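Local coordinates for protein uncharacterized aldehyde dehydrogenase AldY (Bacillus subtilis, PDB 4DNG) that probably oxidises aldehydes to carboxylates using NAD+ and may help protect the cell against stress from ethanol and related compounds, at residues A309-L314 / L363-F368; S375-T380 / I386-K391; V268-D273 / A412-D417; N291-H296 / D301-K306. All coordinates share one frame; numbering follows the deposited sequence.

Interaction 1 (A309-L314 / L363-F368); sequences ARVKQL and LTPYVF
V311, in the last turns of helix 297-313, pushes one methyl group into the shallow hollow between P365 and V367, a piece of helix-on-sheet packing against strand 362-369 in the alpha/beta domain that, as in other aldehyde dehydrogenases, probably carries the catalytic cysteine. The bump is CG1. It lies 3.4 Å from P365 CB, a close approach, and a second wall, set roughly at a right angle to the first, is V367 CG2, at 4.1 Å from V311 CG1. The branch reaches that far because it stands anti to the backbone N (chi1 162°), which carries it out from the helix toward the strand. V367 puts CG2 in reach in a complementary way, with that methyl anti to its own carbonyl carbon. V311 and P365 do not meet head-on: their side chains slide past each other in opposite directions, and CG1 passes along the CB and CG methylenes of the pyrrolidine ring.

Each residue type suits its place. Valine is branched at CB and stays short, so its methyls pack without holding the helix far off; the CA atoms of V311 and P365 are 7.0 Å apart. Proline offers a compact, rigid apolar surface at the break in strand 362-369, just ahead of Y366. No hydrogen bond crosses the contact, and the meeting groups are all aliphatic and buried, as expected of hydrophobic packing. F280 of helix 268-281 touches V311, L314 and P365 together, while V354 packs on V367. L314, three residues after V311, adds a lighter touch, its CD1 methyl lying 4.4 Å from P365 CG.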
loop_
_atom_site.group_PDB
_atom_site.type_symbol
_atom_site.label_atom_id
_atom_site.label_comp_id
_atom_site.label_asym_id
_atom_site.label_seq_id
_atom_site.Cartn_x
_atom_site.Cartn_y
_atom_site.Cartn_z
ATOM N N ALA A 309 -6.457 -41.442 14.379
ATOM C CA ALA A 309 -5.515 -42.534 14.607
ATOM C C ALA A 309 -4.078 -42.056 14.372
ATOM O O ALA A 309 -3.194 -42.328 15.190
ATOM C CB ALA A 309 -5.831 -43.730 13.726
ATOM N N ARG A 310 -3.866 -41.322 13.277
ATOM C CA ARG A 310 -2.522 -40.929 12.843
ATOM C C ARG A 310 -1.886 -39.914 13.804
ATOM O O ARG A 310 -0.693 -40.004 14.116
ATOM C CB ARG A 310 -2.561 -40.425 11.388
ATOM C CG ARG A 310 -1.221 -40.047 10.763
ATOM C CD ARG A 310 -0.309 -41.236 10.492
ATOM N NE ARG A 310 0.975 -40.816 9.920
ATOM C CZ ARG A 310 2.043 -40.435 10.624
ATOM N NH1 ARG A 310 2.009 -40.414 11.953
ATOM N NH2 ARG A 310 3.154 -40.075 9.994
ATOM N N VAL A 311 -2.708 -38.980 14.280
ATOM C CA VAL A 311 -2.299 -37.929 15.225
ATOM C C VAL A 311 -1.864 -38.535 16.557
ATOM O O VAL A 311 -0.884 -38.088 17.164
ATOM C CB VAL A 311 -3.441 -36.894 15.428
ATOM C CG1 VAL A 311 -3.253 -36.069 16.689
ATOM C CG2 VAL A 311 -3.563 -35.994 14.208
ATOM N N LYS A 312 -2.589 -39.571 16.980
ATOM C CA LYS A 312 -2.323 -40.285 18.238
ATOM C C LYS A 312 -0.924 -40.922 18.315
ATOM O O LYS A 312 -0.416 -41.171 19.409
ATOM C CB LYS A 312 -3.392 -41.363 18.489
ATOM C CG LYS A 312 -4.773 -40.838 18.871
ATOM C CD LYS A 312 -5.289 -41.498 20.148
ATOM C CE LYS A 312 -4.707 -40.813 21.385
ATOM N NZ LYS A 312 -4.778 -41.621 22.633
ATOM N N GLN A 313 -0.321 -41.183 17.153
ATOM C CA GLN A 313 0.977 -41.850 17.057
ATOM C C GLN A 313 2.132 -40.893 17.244
ATOM O O GLN A 313 3.168 -41.267 17.812
ATOM C CB GLN A 313 1.142 -42.508 15.689
ATOM C CG GLN A 313 0.701 -43.959 15.611
ATOM C CD GLN A 313 0.182 -44.327 14.231
ATOM O OE1 GLN A 313 -0.895 -44.907 14.101
ATOM N NE2 GLN A 313 0.937 -43.974 13.190
ATOM N N LEU A 314 1.943 -39.664 16.761
ATOM C CA LEU A 314 3.025 -38.689 16.636
ATOM C C LEU A 314 3.904 -38.613 17.885
ATOM O O LEU A 314 3.389 -38.499 18.999
ATOM C CB LEU A 314 2.473 -37.311 16.269
ATOM C CG LEU A 314 1.473 -37.225 15.102
ATOM C CD1 LEU A 314 0.842 -35.839 15.082
ATOM C CD2 LEU A 314 2.096 -37.572 13.753
ATOM N N LEU A 363 2.575 -29.465 24.953
ATOM C CA LEU A 363 1.252 -30.066 24.908
ATOM C C LEU A 363 1.029 -30.951 23.681
ATOM O O LEU A 363 1.396 -30.603 22.553
ATOM C CB LEU A 363 0.108 -29.089 25.227
ATOM C CG LEU A 363 -0.346 -27.917 24.382
ATOM C CD1 LEU A 363 -1.417 -28.352 23.398
ATOM C CD2 LEU A 363 -0.910 -26.874 25.329
ATOM N N THR A 364 0.477 -32.132 23.961
ATOM C CA THR A 364 0.278 -33.185 22.990
ATOM C C THR A 364 -0.988 -32.847 22.256
ATOM O O THR A 364 -1.862 -32.198 22.832
ATOM C CB THR A 364 0.082 -34.533 23.680
ATOM O OG1 THR A 364 -0.981 -34.402 24.625
ATOM C CG2 THR A 364 1.372 -34.974 24.403
ATOM N N PRO A 365 -1.093 -33.291 20.989
ATOM C CA PRO A 365 -2.165 -32.849 20.099
ATOM C C PRO A 365 -3.572 -33.019 20.696
ATOM O O PRO A 365 -3.835 -34.016 21.387
ATOM C CB PRO A 365 -2.000 -33.747 18.862
ATOM C CG PRO A 365 -0.599 -34.240 18.912
ATOM C CD PRO A 365 -0.206 -34.287 20.353
ATOM N N TYR A 366 -4.443 -32.038 20.440
ATOM C CA TYR A 366 -5.880 -32.158 20.716
ATOM C C TYR A 366 -6.644 -32.071 19.408
ATOM O O TYR A 366 -6.354 -31.212 18.573
ATOM C CB TYR A 366 -6.386 -31.040 21.634
ATOM C CG TYR A 366 -5.894 -31.083 23.070
ATOM C CD1 TYR A 366 -4.556 -30.798 23.390
ATOM C CD2 TYR A 366 -6.778 -31.360 24.119
ATOM C CE1 TYR A 366 -4.111 -30.818 24.707
ATOM C CE2 TYR A 366 -6.346 -31.381 25.436
ATOM C CZ TYR A 366 -5.015 -31.107 25.728
ATOM O OH TYR A 366 -4.589 -31.137 27.038
ATOM N N VAL A 367 -7.627 -32.947 19.229
ATOM C CA VAL A 367 -8.485 -32.866 18.058
ATOM C C VAL A 367 -9.943 -32.755 18.495
ATOM O O VAL A 367 -10.497 -33.667 19.126
ATOM C CB VAL A 367 -8.270 -34.039 17.059
ATOM C CG1 VAL A 367 -9.191 -33.879 15.847
ATOM C CG2 VAL A 367 -6.804 -34.122 16.603
ATOM N N PHE A 368 -10.538 -31.607 18.180
ATOM C CA PHE A 368 -11.964 -31.375 18.359
ATOM C C PHE A 368 -12.691 -31.702 17.055
ATOM O O PHE A 368 -12.199 -31.394 15.964
ATOM C CB PHE A 368 -12.219 -29.922 18.754
ATOM C CG PHE A 368 -11.789 -29.592 20.152
ATOM C CD1 PHE A 368 -12.602 -29.914 21.235
ATOM C CD2 PHE A 368 -10.572 -28.948 20.393
ATOM C CE1 PHE A 368 -12.209 -29.605 22.535
ATOM C CE2 PHE A 368 -10.176 -28.643 21.685
ATOM C CZ PHE A 368 -10.997 -28.973 22.758
#

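Interaction 2 (S375-T380 / I386-K391); sequences SKIAQT and IATIIK
The backbone N of Q379 donates to S375 O over 2.9 Å, closing the short turn of helix 376-379 that lays I377 and A378 on T388 and I390. Across the contact itself the meeting is apolar. I377 crosses T388 obliquely, and its CD1 end comes to 3.8 Å from T388 CG2. That methyl stands anti to the backbone N of T388, while OG1 takes the position anti to the carbonyl carbon, 3.8 Å from I377 O and too far for a hydrogen bond. Threonine thus shows the helix both a methyl and a hydroxyl on a narrow, CB-branched stem.

A378 suits the close side of the helix: having only a methyl, it lets T388 CG2 come within 4.4 Å of A378 CA. The A378 methyl meets the CD1 end of I390, 4.1 Å away, and the longer isoleucine spans the distance that the small alanine leaves.

This is the second half of a beta-alpha-beta crossover, in which helix 376-379 links the parallel neighbours 362-369 and 386-392. I377 also leans on I341 and A345 of helix 332-347, whereas I389 of strand 386-392 faces helix 297-313 through Y300 and F303.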
loop_
_atom_site.group_PDB
_atom_site.type_symbol
_atom_site.label_atom_id
_atom_site.label_comp_id
_atom_site.label_asym_id
_atom_site.label_seq_id
_atom_site.Cartn_x
_atom_site.Cartn_y
_atom_site.Cartn_z
ATOM N N SER A 375 -17.491 -21.070 15.609
ATOM C CA SER A 375 -17.164 -21.443 16.980
ATOM C C SER A 375 -15.953 -20.693 17.469
ATOM O O SER A 375 -15.164 -20.188 16.671
ATOM C CB SER A 375 -16.894 -22.945 17.086
ATOM O OG SER A 375 -18.097 -23.670 17.236
ATOM N N LYS A 376 -15.800 -20.639 18.789
ATOM C CA LYS A 376 -14.635 -20.010 19.387
ATOM C C LYS A 376 -13.350 -20.716 18.969
ATOM O O LYS A 376 -12.425 -20.068 18.476
ATOM C CB LYS A 376 -14.784 -19.921 20.906
ATOM C CG LYS A 376 -15.555 -18.684 21.341
ATOM C CD LYS A 376 -16.159 -18.834 22.728
ATOM C CE LYS A 376 -17.050 -17.648 23.069
ATOM N NZ LYS A 376 -18.004 -17.950 24.176
ATOM N N ILE A 377 -13.302 -22.039 19.131
ATOM C CA ILE A 377 -12.105 -22.812 18.754
ATOM C C ILE A 377 -11.831 -22.808 17.247
ATOM O O ILE A 377 -10.679 -22.901 16.823
ATOM C CB ILE A 377 -12.134 -24.272 19.269
ATOM C CG1 ILE A 377 -13.564 -24.732 19.540
ATOM C CG2 ILE A 377 -11.279 -24.430 20.516
ATOM C CD1 ILE A 377 -14.262 -25.300 18.323
ATOM N N ALA A 378 -12.891 -22.700 16.449
ATOM C CA ALA A 378 -12.752 -22.616 14.995
ATOM C C ALA A 378 -12.189 -21.261 14.554
ATOM O O ALA A 378 -11.267 -21.212 13.738
ATOM C CB ALA A 378 -14.082 -22.899 14.307
ATOM N N GLN A 379 -12.733 -20.175 15.106
ATOM C CA GLN A 379 -12.391 -18.813 14.662
ATOM C C GLN A 379 -11.074 -18.242 15.228
ATOM O O GLN A 379 -10.571 -17.223 14.741
ATOM C CB GLN A 379 -13.552 -17.843 14.945
ATOM C CG GLN A 379 -14.902 -18.235 14.356
ATOM C CD GLN A 379 -14.992 -18.071 12.845
ATOM O OE1 GLN A 379 -13.989 -17.856 12.155
ATOM N NE2 GLN A 379 -16.210 -18.180 12.323
ATOM N N THR A 380 -10.478 -18.951 16.165
ATOM C CA THR A 380 -9.345 -18.435 16.893
ATOM C C THR A 380 -7.980 -18.877 16.387
ATOM O O THR A 380 -7.746 -20.046 16.156
ATOM C CB THR A 380 -9.482 -18.832 18.358
ATOM O OG1 THR A 380 -10.766 -18.409 18.831
ATOM C CG2 THR A 380 -8.397 -18.185 19.179
ATOM N N ILE A 386 -3.596 -27.905 18.168
ATOM C CA ILE A 386 -5.028 -28.113 18.286
ATOM C C ILE A 386 -5.640 -28.073 16.895
ATOM O O ILE A 386 -5.428 -27.126 16.135
ATOM C CB ILE A 386 -5.693 -27.059 19.206
ATOM C CG1 ILE A 386 -5.188 -27.216 20.643
ATOM C CG2 ILE A 386 -7.216 -27.206 19.217
ATOM C CD1 ILE A 386 -5.188 -25.908 21.414
ATOM N N ALA A 387 -6.373 -29.127 16.562
ATOM C CA ALA A 387 -7.078 -29.219 15.285
ATOM C C ALA A 387 -8.577 -29.188 15.533
ATOM O O ALA A 387 -9.049 -29.660 16.570
ATOM C CB ALA A 387 -6.688 -30.489 14.530
ATOM N N THR A 388 -9.308 -28.611 14.583
ATOM C CA THR A 388 -10.760 -28.511 14.660
ATOM C C THR A 388 -11.370 -28.965 13.320
ATOM O O THR A 388 -11.039 -28.433 12.253
ATOM C CB THR A 388 -11.211 -27.076 15.028
ATOM O OG1 THR A 388 -10.522 -26.633 16.204
ATOM C CG2 THR A 388 -12.705 -27.022 15.281
ATOM N N ILE A 389 -12.243 -29.964 13.387
ATOM C CA ILE A 389 -12.832 -30.536 12.186
ATOM C C ILE A 389 -14.287 -30.119 12.124
ATOM O O ILE A 389 -15.035 -30.259 13.105
ATOM C CB ILE A 389 -12.750 -32.074 12.154
ATOM C CG1 ILE A 389 -11.436 -32.595 12.795
ATOM C CG2 ILE A 389 -13.002 -32.589 10.741
ATOM C CD1 ILE A 389 -10.239 -32.750 11.873
ATOM N N ILE A 390 -14.666 -29.601 10.961
ATOM C CA ILE A 390 -15.991 -29.072 10.724
ATOM C C ILE A 390 -16.695 -29.832 9.597
ATOM O O ILE A 390 -16.117 -30.080 8.541
ATOM C CB ILE A 390 -15.923 -27.566 10.391
ATOM C CG1 ILE A 390 -15.375 -26.805 11.600
ATOM C CG2 ILE A 390 -17.295 -27.026 9.940
ATOM C CD1 ILE A 390 -14.652 -25.528 11.242
ATOM N N LYS A 391 -17.952 -30.183 9.851
ATOM C CA LYS A 391 -18.806 -30.870 8.901
ATOM C C LYS A 391 -19.392 -29.882 7.885
ATOM O O LYS A 391 -19.890 -28.824 8.263
ATOM C CB LYS A 391 -19.938 -31.567 9.669
ATOM C CG LYS A 391 -20.793 -32.543 8.870
ATOM C CD LYS A 391 -20.064 -33.859 8.653
ATOM C CE LYS A 391 -20.994 -35.059 8.657
ATOM N NZ LYS A 391 -21.282 -35.531 10.042
#

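Interaction 3 (V268-D273 / A412-D417); sequences VDRAVD and AVFTSD
F414 brings the CD2-CE2 side of its ring up to A271, with F414 CD2 4.0 Å from A271 CB. The alanine methyl approaches obliquely, and the ring also touches the helix backbone, with F414 CE2 4.1 Å from A271 CA. Such closeness depends on alanine: its single methyl adds little bulk, so the broad phenyl group can settle almost on the main chain of helix 268-281. The F414 ring reaches it because CG lies anti to the carbonyl carbon (chi1 -81°), projecting from the last residue of strand 410-414. At the ring's edge, near its plane, comes the aliphatic part of R270, whose CG is 4.4 Å from F414 CE2. Arginine fits this border, since its methylenes can pack on the ring while its charged end belongs to the more exposed surface; R270 also packs on Q477 of the second subunit.

Beyond F414 the strand gives way to an ST turn, in which D417 N donates to T415 OG1 over 2.9 Å at a bent angle of 141°. That hydroxyl is also bonded to D265 OD1, tying the turn to the loop ahead of the helix. D417 itself occupies the N-cap position of helix 418-425.

The contact therefore places helix 268-281 against the sheet where strand 410-414 runs parallel to its neighbour 258-262: F260 of that neighbour meets the F414 ring, V262 touches A271, and strand 432-435 lies on the other side of 410-414.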
loop_
_atom_site.group_PDB
_atom_site.type_symbol
_atom_site.label_atom_id
_atom_site.label_comp_id
_atom_site.label_asym_id
_atom_site.label_seq_id
_atom_site.Cartn_x
_atom_site.Cartn_y
_atom_site.Cartn_z
ATOM N N VAL A 268 -9.077 -39.147 0.263
ATOM C CA VAL A 268 -9.029 -38.939 1.712
ATOM C C VAL A 268 -7.613 -39.144 2.257
ATOM O O VAL A 268 -7.077 -38.274 2.974
ATOM C CB VAL A 268 -10.051 -39.827 2.455
ATOM C CG1 VAL A 268 -9.847 -39.791 3.965
ATOM C CG2 VAL A 268 -11.454 -39.377 2.119
ATOM N N ASP A 269 -7.004 -40.268 1.880
ATOM C CA ASP A 269 -5.674 -40.630 2.364
ATOM C C ASP A 269 -4.610 -39.551 2.108
ATOM O O ASP A 269 -3.834 -39.204 3.002
ATOM C CB ASP A 269 -5.244 -41.968 1.769
ATOM C CG ASP A 269 -4.594 -42.865 2.790
ATOM O OD1 ASP A 269 -5.298 -43.760 3.309
ATOM O OD2 ASP A 269 -3.394 -42.656 3.092
ATOM N N ARG A 270 -4.586 -39.021 0.890
ATOM C CA ARG A 270 -3.761 -37.864 0.565
ATOM C C ARG A 270 -4.081 -36.695 1.511
ATOM O O ARG A 270 -3.160 -36.070 2.046
ATOM C CB ARG A 270 -3.988 -37.471 -0.899
ATOM C CG ARG A 270 -2.905 -36.619 -1.550
ATOM C CD ARG A 270 -3.006 -36.740 -3.070
ATOM N NE ARG A 270 -2.380 -35.628 -3.789
ATOM C CZ ARG A 270 -1.350 -35.740 -4.627
ATOM N NH1 ARG A 270 -0.871 -34.657 -5.223
ATOM N NH2 ARG A 270 -0.798 -36.925 -4.880
ATOM N N ALA A 271 -5.380 -36.449 1.740
ATOM C CA ALA A 271 -5.878 -35.303 2.535
ATOM C C ALA A 271 -5.576 -35.406 4.032
ATOM O O ALA A 271 -5.179 -34.421 4.657
ATOM C CB ALA A 271 -7.378 -35.090 2.318
ATOM N N VAL A 272 -5.772 -36.587 4.606
ATOM C CA VAL A 272 -5.347 -36.823 5.980
ATOM C C VAL A 272 -3.847 -36.543 6.107
ATOM O O VAL A 272 -3.432 -35.742 6.940
ATOM C CB VAL A 272 -5.642 -38.262 6.425
ATOM C CG1 VAL A 272 -5.171 -38.478 7.860
ATOM C CG2 VAL A 272 -7.121 -38.582 6.263
ATOM N N ASP A 273 -3.055 -37.185 5.248
ATOM C CA ASP A 273 -1.596 -37.022 5.220
ATOM C C ASP A 273 -1.170 -35.561 5.112
ATOM O O ASP A 273 -0.409 -35.073 5.950
ATOM C CB ASP A 273 -0.965 -37.829 4.073
ATOM C CG ASP A 273 -0.756 -39.293 4.424
ATOM O OD1 ASP A 273 -0.430 -39.597 5.593
ATOM O OD2 ASP A 273 -0.908 -40.140 3.518
ATOM N N ALA A 412 -6.399 -24.104 1.342
ATOM C CA ALA A 412 -6.127 -25.374 0.658
ATOM C C ALA A 412 -7.419 -26.132 0.368
ATOM O O ALA A 412 -8.293 -26.264 1.235
ATOM C CB ALA A 412 -5.152 -26.234 1.468
ATOM N N VAL A 413 -7.542 -26.612 -0.860
ATOM C CA VAL A 413 -8.726 -27.377 -1.275
ATOM C C VAL A 413 -8.309 -28.732 -1.844
ATOM O O VAL A 413 -7.325 -28.837 -2.596
ATOM C CB VAL A 413 -9.668 -26.574 -2.222
ATOM C CG1 VAL A 413 -8.906 -25.996 -3.404
ATOM C CG2 VAL A 413 -10.839 -27.425 -2.708
ATOM N N PHE A 414 -9.042 -29.767 -1.435
ATOM C CA PHE A 414 -8.764 -31.142 -1.865
ATOM C C PHE A 414 -9.941 -31.736 -2.601
ATOM O O PHE A 414 -11.023 -31.939 -2.046
ATOM C CB PHE A 414 -8.304 -32.031 -0.699
ATOM C CG PHE A 414 -6.844 -31.874 -0.369
ATOM C CD1 PHE A 414 -6.380 -30.723 0.268
ATOM C CD2 PHE A 414 -5.926 -32.860 -0.717
ATOM C CE1 PHE A 414 -5.031 -30.560 0.563
ATOM C CE2 PHE A 414 -4.575 -32.708 -0.422
ATOM C CZ PHE A 414 -4.128 -31.555 0.216
ATOM N N THR A 415 -9.712 -31.986 -3.876
ATOM C CA THR A 415 -10.728 -32.514 -4.745
ATOM C C THR A 415 -10.053 -33.333 -5.819
ATOM O O THR A 415 -8.915 -33.055 -6.209
ATOM C CB THR A 415 -11.587 -31.401 -5.395
ATOM O OG1 THR A 415 -12.333 -31.951 -6.501
ATOM C CG2 THR A 415 -10.713 -30.266 -5.903
ATOM N N SER A 416 -10.774 -34.348 -6.275
ATOM C CA SER A 416 -10.357 -35.196 -7.376
ATOM C C SER A 416 -10.455 -34.459 -8.704
ATOM O O SER A 416 -9.696 -34.737 -9.630
ATOM C CB SER A 416 -11.264 -36.411 -7.438
ATOM O OG SER A 416 -10.801 -37.287 -8.425
ATOM N N ASP A 417 -11.411 -33.534 -8.782
ATOM C CA ASP A 417 -11.681 -32.742 -9.977
ATOM C C ASP A 417 -10.830 -31.463 -9.987
ATOM O O ASP A 417 -11.135 -30.502 -9.272
ATOM C CB ASP A 417 -13.169 -32.400 -10.017
ATOM C CG ASP A 417 -13.618 -31.854 -11.351
ATOM O OD1 ASP A 417 -12.779 -31.678 -12.259
ATOM O OD2 ASP A 417 -14.834 -31.598 -11.492
#

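Interaction 4 (N291-H296 / D301-K306)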
loop_
_atom_site.group_PDB
_atom_site.type_symbol
_atom_site.label_atom_id
_atom_site.label_comp_id
_atom_site.label_asym_id
_atom_site.label_seq_id
_atom_site.Cartn_x
_atom_site.Cartn_y
_atom_site.Cartn_z
ATOM N N ASN A 291 -5.855 -24.042 10.787
ATOM C CA ASN A 291 -6.550 -23.775 12.043
ATOM C C ASN A 291 -7.748 -24.683 12.186
ATOM O O ASN A 291 -7.918 -25.379 13.193
ATOM C CB ASN A 291 -6.986 -22.306 12.114
ATOM C CG ASN A 291 -5.809 -21.351 12.237
ATOM O OD1 ASN A 291 -5.497 -20.874 13.329
ATOM N ND2 ASN A 291 -5.144 -21.079 11.120
ATOM N N ARG A 292 -8.567 -24.670 11.144
ATOM C CA ARG A 292 -9.741 -25.491 11.081
ATOM C C ARG A 292 -9.780 -26.261 9.758
ATOM O O ARG A 292 -9.307 -25.787 8.710
ATOM C CB ARG A 292 -10.997 -24.637 11.288
ATOM C CG ARG A 292 -11.353 -23.739 10.126
ATOM C CD ARG A 292 -12.164 -22.519 10.559
ATOM N NE ARG A 292 -11.837 -21.380 9.699
ATOM C CZ ARG A 292 -12.414 -21.116 8.531
ATOM N NH1 ARG A 292 -12.011 -20.075 7.824
ATOM N NH2 ARG A 292 -13.394 -21.878 8.069
ATOM N N ILE A 293 -10.343 -27.464 9.840
ATOM C CA ILE A 293 -10.344 -28.410 8.752
ATOM C C ILE A 293 -11.806 -28.683 8.450
ATOM O O ILE A 293 -12.578 -29.082 9.326
ATOM C CB ILE A 293 -9.593 -29.712 9.121
ATOM C CG1 ILE A 293 -8.109 -29.424 9.383
ATOM C CG2 ILE A 293 -9.729 -30.750 8.017
ATOM C CD1 ILE A 293 -7.388 -30.499 10.177
ATOM N N ILE A 294 -12.175 -28.425 7.202
ATOM C CA ILE A 294 -13.548 -28.517 6.764
ATOM C C ILE A 294 -13.637 -29.716 5.837
ATOM O O ILE A 294 -12.891 -29.813 4.860
ATOM C CB ILE A 294 -13.968 -27.227 6.038
ATOM C CG1 ILE A 294 -13.626 -26.004 6.905
ATOM C CG2 ILE A 294 -15.443 -27.276 5.675
ATOM C CD1 ILE A 294 -13.368 -24.733 6.128
ATOM N N VAL A 295 -14.531 -30.640 6.169
ATOM C CA VAL A 295 -14.627 -31.892 5.457
ATOM C C VAL A 295 -16.082 -32.199 5.105
ATOM O O VAL A 295 -16.946 -32.250 5.995
ATOM C CB VAL A 295 -14.025 -33.048 6.276
ATOM C CG1 VAL A 295 -14.085 -34.346 5.488
ATOM C CG2 VAL A 295 -12.585 -32.739 6.656
ATOM N N HIS A 296 -16.326 -32.392 3.805
ATOM C CA HIS A 296 -17.631 -32.816 3.257
ATOM C C HIS A 296 -18.181 -34.016 3.969
ATOM O O HIS A 296 -17.411 -34.862 4.451
ATOM C CB HIS A 296 -17.504 -33.129 1.763
ATOM C CG HIS A 296 -18.828 -33.336 1.066
ATOM N ND1 HIS A 296 -19.426 -34.546 0.982
ATOM C CD2 HIS A 296 -19.667 -32.436 0.407
ATOM C CE1 HIS A 296 -20.585 -34.425 0.308
ATOM N NE2 HIS A 296 -20.731 -33.135 -0.042
ATOM N N ASP A 301 -16.535 -39.106 8.209
ATOM C CA ASP A 301 -16.255 -40.140 9.206
ATOM C C ASP A 301 -14.973 -40.911 8.893
ATOM O O ASP A 301 -14.210 -41.242 9.806
ATOM C CB ASP A 301 -17.461 -41.065 9.393
ATOM C CG ASP A 301 -18.730 -40.301 9.753
ATOM O OD1 ASP A 301 -19.100 -40.265 10.944
ATOM O OD2 ASP A 301 -19.345 -39.709 8.847
ATOM N N GLU A 302 -14.727 -41.153 7.606
ATOM C CA GLU A 302 -13.471 -41.751 7.143
ATOM C C GLU A 302 -12.255 -40.873 7.453
ATOM O O GLU A 302 -11.222 -41.382 7.910
ATOM C CB GLU A 302 -13.545 -42.065 5.643
ATOM C CG GLU A 302 -12.226 -42.485 4.997
ATOM C CD GLU A 302 -12.372 -42.930 3.543
ATOM O OE1 GLU A 302 -13.510 -42.988 3.016
ATOM O OE2 GLU A 302 -11.339 -43.237 2.912
ATOM N N PHE A 303 -12.377 -39.566 7.200
ATOM C CA PHE A 303 -11.290 -38.625 7.474
ATOM C C PHE A 303 -10.973 -38.550 8.966
ATOM O O PHE A 303 -9.792 -38.525 9.334
ATOM C CB PHE A 303 -11.598 -37.213 6.936
ATOM C CG PHE A 303 -10.464 -36.221 7.116
ATOM C CD1 PHE A 303 -10.264 -35.570 8.342
ATOM C CD2 PHE A 303 -9.594 -35.933 6.059
ATOM C CE1 PHE A 303 -9.223 -34.663 8.508
ATOM C CE2 PHE A 303 -8.558 -35.023 6.212
ATOM C CZ PHE A 303 -8.367 -34.392 7.437
ATOM N N VAL A 304 -12.012 -38.495 9.809
ATOM C CA VAL A 304 -11.806 -38.351 11.254
ATOM C C VAL A 304 -11.020 -39.527 11.790
ATOM O O VAL A 304 -9.952 -39.338 12.360
ATOM C CB VAL A 304 -13.116 -38.189 12.052
ATOM C CG1 VAL A 304 -12.851 -38.358 13.541
ATOM C CG2 VAL A 304 -13.735 -36.825 11.789
ATOM N N GLU A 305 -11.542 -40.734 11.579
ATOM C CA GLU A 305 -10.892 -41.961 12.040
ATOM C C GLU A 305 -9.412 -42.000 11.670
ATOM O O GLU A 305 -8.556 -42.205 12.534
ATOM C CB GLU A 305 -11.607 -43.195 11.488
ATOM C CG GLU A 305 -12.842 -43.605 12.282
ATOM C CD GLU A 305 -12.534 -44.504 13.477
ATOM O OE1 GLU A 305 -11.511 -44.286 14.166
ATOM O OE2 GLU A 305 -13.334 -45.431 13.738
ATOM N N LYS A 306 -9.125 -41.781 10.388
ATOM C CA LYS A 306 -7.757 -41.788 9.876
ATOM C C LYS A 306 -6.889 -40.682 10.469
ATOM O O LYS A 306 -5.748 -40.937 10.874
ATOM C CB LYS A 306 -7.751 -41.712 8.347
ATOM C CG LYS A 306 -7.746 -43.073 7.685
ATOM C CD LYS A 306 -8.336 -43.032 6.290
ATOM C CE LYS A 306 -9.097 -44.322 6.036
ATOM N NZ LYS A 306 -9.688 -44.332 4.676
#
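V295 and F303 make the one aromatic interaction here, a CH-pi contact: V295 CG2 sits over a face of the phenyl ring, 4.1 Å from its centroid and 14° off the normal. The ring is brought there by a first torsion that sets CG anti to the backbone N (chi1 -176°), directing it from the helix toward the strand.

Apolar packing completes the grip. I293 crosses F303 at about a right angle, its CG2 lying 3.9 Å from F303 CZ, while V295 CG1 rests 4.1 Å from F303 CB. CB-branched residues favour the extended strand, and their methyls offer a surface on which a flat ring packs well. With F303 replaced by an alanine, the ring is gone, and a gap would probably open between helix and strand, leaving the methyls of I293 and V295 without their aromatic partner.

The ionic interaction stays within the helix, one turn apart: K306 NZ forms a salt bridge with E302 OE2 at 2.7 Å, meeting the oxygen on its anti side and 32° out of the carboxylate plane.

Helix 297-313 follows strand 290-296 directly and folds back over the sheet. There F303 also touches I389 of strand 386-392, and A271 and V272 of helix 268-281 pack against it.

Interactions 1 and 4 draw on successive parts of helix 297-313, their centres about 13 Å apart, and the other contacts reach the same sheet. Strand 386-392 of interaction 2 lies between the strands of interactions 1 and 4: Y366 O and A387 N are 2.9 Å apart, and T388 O and I293 N 2.7 Å apart, both probable hydrogen bonds. The helices of interactions 3 and 4 pack side by side, with V272 N 3.6 Å from F303 CE2; these contacts have centres about 10 Å apart. All four lie away from the predicted catalytic residues and the probable NAD+ site, although the predicted active-site C287, itself not modelled, shortly precedes strand 290-296 in the chain.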